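Odorant binding protein 4 (Chrysopa pallens, PDB 6JPM) probably binds small odorant molecules, as a secreted, mostly helical member of the PBP/GOBP family of insect odorant-binding proteins. Local coordinates at residues Lys23-Asp26 and Glu27-Asn30; Met47-Ile50 and Leu51-Lys55; Lys61-Met64 and Ser65-Glu68. All coordinates share one frame; numbering follows the deposited sequence.

Contact 1. Residues Lys23-Asp26 and Glu27-Asn30; sequences KVTD and EQIN
Thr25 and Gln28 meet where the chain turns into helix 26-32, and the first backbone bonds of that helix run from Ile29 N to Thr25 O (3.1 Å) and from Asn30 N to Asp26 O. The motif is a capping box, with Thr25 as N-cap. Thr25 OG1, turned between its own N and carbonyl carbon (chi1 69°), accepts from Gln28 N at 3.1 Å. In return the extended Gln28 chain runs back across Thr25, its CG 3.3 Å from Thr25 OG1, and the amide oxygen takes up Thr25 N. The two side chains cross at about a right angle, and each satisfies the other residue's backbone N-H. The second arm of that amide, NE2, is held by Asp38 and Asp40, which fixes its rotation. Beside the box, Val24 CG1 rests on Ile29 CD1 (3.8 Å); both side chains also touch Tyr46 of helix 41-53. Asp26 turns its CB away from residues 27-30, and its OD1 is hydrogen-bonded to Gln19 and salt-bridged to Arg15, both of helix 4-22. The Thr25 N to Gln28 OE1 bond, 3.0 Å long and nearly straight at 168°, lies in the amide's carbonyl plane on a lone pair.

Contact 2. Residues Met47-Ile50 and Leu51-Lys55; sequences MNCI and LETMK
Cys49 and Thr53 form the tight part of this last stretch of helix 41-53. Cys49 O accepts twice: from Thr53 N at 3.0 Å and from Thr53 OG1 at 2.9 Å, the two donors arriving from opposite faces of the carbonyl plane. With OG1 anti to its own carbonyl carbon (chi1 -60°), the hydroxyl folds back along the helix to reach that oxygen. One residue on, Met54 N bonds to Ile50 O, and Met54 SD lies 3.9 Å from Ile50 CG2. The helix then closes in a Schellman motif, Lys55 having a positive phi of 67° and its N bonding back to Glu52 O at 2.8 Å.

The side carrying Asn48 and Glu52 is looser and more open to solvent. Asn48 ND2 gives Glu52 OE2 only a weak bond of 3.2 Å, the amide and carboxylate planes standing 66° apart. A water reinforces it, donating to both Asn48 OD1 (2.6 Å) and Glu52 OE2, so the carboxylate oxygen is approached by the amide and by the water. A leucine in place of Asn48 would probably leave Glu52 OE2 without its amide donor and the water without one acceptor, freeing the carboxylate to swing.

Around this turn, Cys49 is joined by a disulfide to Cys18 of helix 4-22, where Ile50 and Met54 both touch Met14. Leu51 packs on Ala101 and Phe104 of helix 99-111, and its backbone bonds to Ile57 of strand 57-58.

Contact 3. Residues Lys61-Met64 and Ser65-Glu68; sequences KLDM and SAVE
Asp63 OD1 reaches over the start of helix 64-70 to two backbone N-H groups. Ser65 N lies 2.9 Å from it, with a bent N-H...O angle of 132°, and Ala66 N makes a weak bond at 3.3 Å. This is an aspartate N-cap. The Ser65 donor meets OD1 on the anti side, 28° out of the carboxylate plane, so the first bond is not ideally aimed. Asp63 CG is set anti to its backbone N (chi1 -179°), which swings the carboxylate forward over the first turn and brings OD1 to 3.2 Å from Ser65 CB as well.

The backbone continues the grip: Asp63 O accepts from Val67 N at 3.2 Å, in the carbonyl plane, whereas Glu68 N, 3.2 Å from Met64 O, donates to it from above the Met64 carbonyl plane. On the inner side of the turn, Leu62 CD1 meets Val67 CG2 at 3.7 Å, the two side chains crossing at about a right angle. Met64, bent at its second and third torsions, lies alongside Val67 with CE 4.1 Å from CG1.

Farther out, Ile56 touches both Leu62 and Val67 and is joined to Asp63 by a backbone hydrogen bond, while Ile86 of helix 76-89 touches both Met64 and Val67. Leu62 N, at the end of strand 61-62 just before the cap, is hydrogen-bonded to Asp93.

A negative carboxylate at the helix N terminus, facing the first N-H groups of the helix, is likely to be favoured by the helix dipole, and so probably stays ionised.

From the N terminus, contact 1 comes first, turning the chain from helix 4-22 into helix 26-32. Contact 2 follows on helix 41-53, where it covers the last turns of the helix and its end, and contact 3 carries strand 61-62 into helix 64-70. All three are local and lie in series; none encloses or crosses another. Contacts 1 and 3 start helices and contact 2 ends one. Contacts 1 and 3, their centres about 26 Å apart, lie on opposite sides of the chain's centre. Contacts 2 and 3 touch directly, Lys55 O packing on Ala66 CB at 3.1 Å. Helix 4-22 has partners in both contact 1 and contact 2.

Contact 1. Residues Lys23-Asp26 and Glu27-Asn30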
loop_
_atom_site.group_PDB
_atom_site.type_symbol
_atom_site.label_atom_id
_atom_site.label_comp_id
_atom_site.label_asym_id
_atom_site.label_seq_id
_atom_site.Cartn_x
_atom_site.Cartn_y
_atom_site.Cartn_z
ATOM N N LYS A 23 -7.689 7.921 -11.986
ATOM C CA LYS A 23 -9.135 8.167 -11.982
ATOM C C LYS A 23 -9.900 7.185 -11.101
ATOM O O LYS A 23 -11.112 6.996 -11.278
ATOM C CB LYS A 23 -9.713 8.154 -13.397
ATOM C CG LYS A 23 -9.129 9.243 -14.258
ATOM C CD LYS A 23 -9.570 10.599 -13.794
ATOM C CE LYS A 23 -10.985 10.861 -14.266
ATOM N NZ LYS A 23 -11.233 10.257 -15.608
ATOM N N VAL A 24 -9.227 6.572 -10.129
ATOM C CA VAL A 24 -9.949 5.838 -9.102
ATOM C C VAL A 24 -10.895 6.815 -8.408
ATOM O O VAL A 24 -10.586 8.007 -8.282
ATOM C CB VAL A 24 -8.931 5.194 -8.143
ATOM C CG1 VAL A 24 -8.124 6.259 -7.397
ATOM C CG2 VAL A 24 -9.602 4.219 -7.199
ATOM N N THR A 25 -12.071 6.337 -7.995
ATOM C CA THR A 25 -13.021 7.232 -7.340
ATOM C C THR A 25 -12.792 7.247 -5.827
ATOM O O THR A 25 -12.171 6.345 -5.254
ATOM C CB THR A 25 -14.486 6.836 -7.636
ATOM O OG1 THR A 25 -14.818 5.594 -6.990
ATOM C CG2 THR A 25 -14.757 6.724 -9.156
ATOM N N ASP A 26 -13.332 8.288 -5.183
ATOM C CA ASP A 26 -13.299 8.379 -3.719
ATOM C C ASP A 26 -13.943 7.161 -3.074
ATOM O O ASP A 26 -13.430 6.633 -2.082
ATOM C CB ASP A 26 -14.036 9.639 -3.246
ATOM C CG ASP A 26 -13.236 10.914 -3.448
ATOM O OD1 ASP A 26 -12.088 10.862 -3.969
ATOM O OD2 ASP A 26 -13.767 11.981 -3.077
ATOM N N GLU A 27 -15.092 6.721 -3.595
ATOM C CA GLU A 27 -15.751 5.559 -3.003
ATOM C C GLU A 27 -14.925 4.290 -3.176
ATOM O O GLU A 27 -14.906 3.439 -2.280
ATOM C CB GLU A 27 -17.139 5.352 -3.600
ATOM C CG GLU A 27 -17.862 4.179 -2.945
ATOM C CD GLU A 27 -19.346 4.132 -3.261
ATOM O OE1 GLU A 27 -19.742 4.600 -4.350
ATOM O OE2 GLU A 27 -20.117 3.625 -2.415
ATOM N N GLN A 28 -14.257 4.130 -4.321
ATOM C CA GLN A 28 -13.387 2.962 -4.504
ATOM C C GLN A 28 -12.281 2.931 -3.459
ATOM O O GLN A 28 -12.000 1.885 -2.874
ATOM C CB GLN A 28 -12.775 2.957 -5.906
ATOM C CG GLN A 28 -13.709 2.440 -6.987
ATOM C CD GLN A 28 -13.064 2.479 -8.341
ATOM O OE1 GLN A 28 -12.540 3.518 -8.758
ATOM N NE2 GLN A 28 -13.063 1.331 -9.035
ATOM N N ILE A 29 -11.650 4.079 -3.205
ATOM C CA ILE A 29 -10.611 4.157 -2.179
ATOM C C ILE A 29 -11.191 3.887 -0.803
ATOM O O ILE A 29 -10.586 3.166 0.004
ATOM C CB ILE A 29 -9.903 5.524 -2.219
ATOM C CG1 ILE A 29 -9.080 5.656 -3.509
ATOM C CG2 ILE A 29 -9.026 5.691 -0.979
ATOM C CD1 ILE A 29 -8.546 7.081 -3.744
ATOM N N ASN A 30 -12.359 4.487 -0.503
ATOM C CA ASN A 30 -12.999 4.293 0.797
ATOM C C ASN A 30 -13.412 2.837 1.004
ATOM O O ASN A 30 -13.219 2.276 2.090
ATOM C CB ASN A 30 -14.218 5.230 0.931
ATOM C CG ASN A 30 -13.820 6.726 1.006
ATOM O OD1 ASN A 30 -12.668 7.056 1.315
ATOM N ND2 ASN A 30 -14.779 7.633 0.734
#

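Contact 2. Residues Met47-Ile50 and Leu51-Lys55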
loop_
_atom_site.group_PDB
_atom_site.type_symbol
_atom_site.label_atom_id
_atom_site.label_comp_id
_atom_site.label_asym_id
_atom_site.label_seq_id
_atom_site.Cartn_x
_atom_site.Cartn_y
_atom_site.Cartn_z
ATOM N N MET A 47 -3.362 1.537 -6.539
ATOM C CA MET A 47 -2.490 0.805 -5.590
ATOM C C MET A 47 -1.070 0.658 -6.175
ATOM O O MET A 47 -0.127 0.810 -5.452
ATOM C CB MET A 47 -3.086 -0.538 -5.162
ATOM C CG MET A 47 -4.272 -0.443 -4.198
ATOM S SD MET A 47 -4.351 0.973 -3.104
ATOM C CE MET A 47 -3.041 0.580 -1.973
ATOM N N ASN A 48 -0.954 0.380 -7.462
ATOM C CA ASN A 48 0.361 0.288 -8.128
ATOM C C ASN A 48 1.091 1.635 -8.026
ATOM O O ASN A 48 2.212 1.655 -7.686
ATOM C CB ASN A 48 0.251 -0.173 -9.566
ATOM C CG ASN A 48 1.621 -0.399 -10.152
ATOM O OD1 ASN A 48 2.370 -1.213 -9.686
ATOM N ND2 ASN A 48 1.975 0.386 -11.122
ATOM N N CYS A 49 0.386 2.706 -8.333
ATOM C CA CYS A 49 0.915 4.078 -8.266
ATOM C C CYS A 49 1.369 4.363 -6.836
ATOM O O CYS A 49 2.403 4.822 -6.702
ATOM C CB CYS A 49 -0.121 5.098 -8.696
ATOM S SG CYS A 49 0.467 6.804 -8.657
ATOM N N ILE A 50 0.561 4.058 -5.838
ATOM C CA ILE A 50 0.913 4.351 -4.451
ATOM C C ILE A 50 2.174 3.589 -4.056
ATOM O O ILE A 50 3.133 4.167 -3.532
ATOM C CB ILE A 50 -0.260 4.011 -3.514
ATOM C CG1 ILE A 50 -1.406 5.043 -3.636
ATOM C CG2 ILE A 50 0.233 3.866 -2.077
ATOM C CD1 ILE A 50 -1.022 6.494 -3.294
ATOM N N LEU A 51 2.190 2.279 -4.301
ATOM C CA LEU A 51 3.312 1.456 -3.861
ATOM C C LEU A 51 4.559 1.690 -4.706
ATOM O O LEU A 51 5.672 1.544 -4.202
ATOM C CB LEU A 51 2.913 -0.019 -3.860
ATOM C CG LEU A 51 1.930 -0.380 -2.745
ATOM C CD1 LEU A 51 1.171 -1.649 -3.098
ATOM C CD2 LEU A 51 2.690 -0.538 -1.398
ATOM N N GLU A 52 4.410 2.066 -5.977
ATOM C CA GLU A 52 5.583 2.528 -6.721
ATOM C C GLU A 52 6.131 3.821 -6.122
ATOM O O GLU A 52 7.342 3.970 -5.945
ATOM C CB GLU A 52 5.245 2.740 -8.197
ATOM C CG GLU A 52 5.287 1.470 -9.049
ATOM C CD GLU A 52 5.073 1.772 -10.528
ATOM O OE1 GLU A 52 4.825 2.955 -10.854
ATOM O OE2 GLU A 52 5.143 0.842 -11.361
ATOM N N THR A 53 5.243 4.753 -5.779
ATOM C CA THR A 53 5.679 6.014 -5.182
ATOM C C THR A 53 6.359 5.794 -3.841
ATOM O O THR A 53 7.317 6.499 -3.515
ATOM C CB THR A 53 4.484 6.948 -5.042
ATOM O OG1 THR A 53 3.949 7.193 -6.340
ATOM C CG2 THR A 53 4.883 8.276 -4.399
ATOM N N MET A 54 5.904 4.813 -3.061
ATOM C CA MET A 54 6.592 4.454 -1.830
ATOM C C MET A 54 7.873 3.666 -2.073
ATOM O O MET A 54 8.595 3.390 -1.108
ATOM C CB MET A 54 5.676 3.631 -0.923
ATOM C CG MET A 54 4.445 4.397 -0.425
ATOM S SD MET A 54 3.257 3.257 0.330
ATOM C CE MET A 54 4.040 2.929 1.915
ATOM N N LYS A 55 8.148 3.279 -3.324
ATOM C CA LYS A 55 9.289 2.462 -3.735
ATOM C C LYS A 55 9.214 1.033 -3.208
ATOM O O LYS A 55 10.192 0.293 -3.314
ATOM C CB LYS A 55 10.619 3.109 -3.331
ATOM C CG LYS A 55 10.888 4.394 -4.109
ATOM C CD LYS A 55 12.116 5.129 -3.595
ATOM C CE LYS A 55 11.822 5.855 -2.293
ATOM N NZ LYS A 55 12.904 6.821 -1.955
HETATM O O HOH W 1 4.696 -1.729 -10.722
#

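Contact 3. Residues Lys61-Met64 and Ser65-Glu68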
loop_
_atom_site.group_PDB
_atom_site.type_symbol
_atom_site.label_atom_id
_atom_site.label_comp_id
_atom_site.label_asym_id
_atom_site.label_seq_id
_atom_site.Cartn_x
_atom_site.Cartn_y
_atom_site.Cartn_z
ATOM N N LYS A 61 6.945 -5.965 -8.680
ATOM C CA LYS A 61 7.533 -6.905 -7.702
ATOM C C LYS A 61 7.940 -6.206 -6.405
ATOM O O LYS A 61 8.461 -5.146 -6.446
ATOM C CB LYS A 61 8.716 -7.647 -8.319
ATOM C CG LYS A 61 9.388 -8.676 -7.428
ATOM C CD LYS A 61 10.563 -9.328 -8.106
ATOM C CE LYS A 61 11.042 -10.586 -7.440
ATOM N NZ LYS A 61 11.692 -10.244 -6.174
ATOM N N LEU A 62 7.672 -6.861 -5.296
ATOM C CA LEU A 62 8.033 -6.362 -3.959
ATOM C C LEU A 62 9.553 -6.182 -3.885
ATOM O O LEU A 62 10.264 -7.085 -4.217
ATOM C CB LEU A 62 7.512 -7.343 -2.917
ATOM C CG LEU A 62 7.812 -6.977 -1.475
ATOM C CD1 LEU A 62 7.253 -5.611 -1.134
ATOM C CD2 LEU A 62 7.256 -8.024 -0.534
ATOM N N ASP A 63 9.994 -4.989 -3.546
ATOM C CA ASP A 63 11.433 -4.695 -3.414
ATOM C C ASP A 63 11.787 -4.846 -1.942
ATOM O O ASP A 63 11.635 -3.894 -1.224
ATOM C CB ASP A 63 11.809 -3.318 -3.954
ATOM C CG ASP A 63 13.287 -3.020 -3.830
ATOM O OD1 ASP A 63 13.942 -3.739 -3.133
ATOM O OD2 ASP A 63 13.736 -2.093 -4.445
ATOM N N MET A 64 12.212 -6.041 -1.548
ATOM C CA MET A 64 12.535 -6.306 -0.148
ATOM C C MET A 64 13.632 -5.390 0.389
ATOM O O MET A 64 13.734 -5.223 1.608
ATOM C CB MET A 64 12.939 -7.773 0.031
ATOM C CG MET A 64 11.775 -8.754 -0.033
ATOM S SD MET A 64 10.422 -8.412 1.132
ATOM C CE MET A 64 11.307 -8.173 2.674
ATOM N N SER A 65 14.439 -4.781 -0.484
ATOM C CA SER A 65 15.442 -3.824 -0.023
ATOM C C SER A 65 14.785 -2.546 0.470
ATOM O O SER A 65 15.091 -2.063 1.568
ATOM C CB SER A 65 16.433 -3.511 -1.142
ATOM O OG SER A 65 17.056 -4.692 -1.608
ATOM N N ALA A 66 13.888 -1.971 -0.337
ATOM C CA ALA A 66 13.144 -0.793 0.095
ATOM C C ALA A 66 12.351 -1.076 1.363
ATOM O O ALA A 66 12.195 -0.196 2.218
ATOM C CB ALA A 66 12.207 -0.317 -1.021
ATOM N N VAL A 67 11.817 -2.289 1.494
ATOM C CA VAL A 67 11.068 -2.630 2.698
ATOM C C VAL A 67 11.965 -2.518 3.926
ATOM O O VAL A 67 11.549 -2.003 4.972
ATOM C CB VAL A 67 10.458 -4.036 2.563
ATOM C CG1 VAL A 67 9.932 -4.523 3.898
ATOM C CG2 VAL A 67 9.345 -4.032 1.531
ATOM N N GLU A 68 13.220 -2.967 3.809
ATOM C CA GLU A 68 14.106 -2.988 4.970
ATOM C C GLU A 68 14.624 -1.596 5.325
ATOM O O GLU A 68 14.768 -1.278 6.509
ATOM C CB GLU A 68 15.263 -3.954 4.728
ATOM C CG GLU A 68 14.827 -5.410 4.735
ATOM C CD GLU A 68 15.862 -6.328 4.130
ATOM O OE1 GLU A 68 17.064 -5.986 4.187
ATOM O OE2 GLU A 68 15.474 -7.387 3.592
#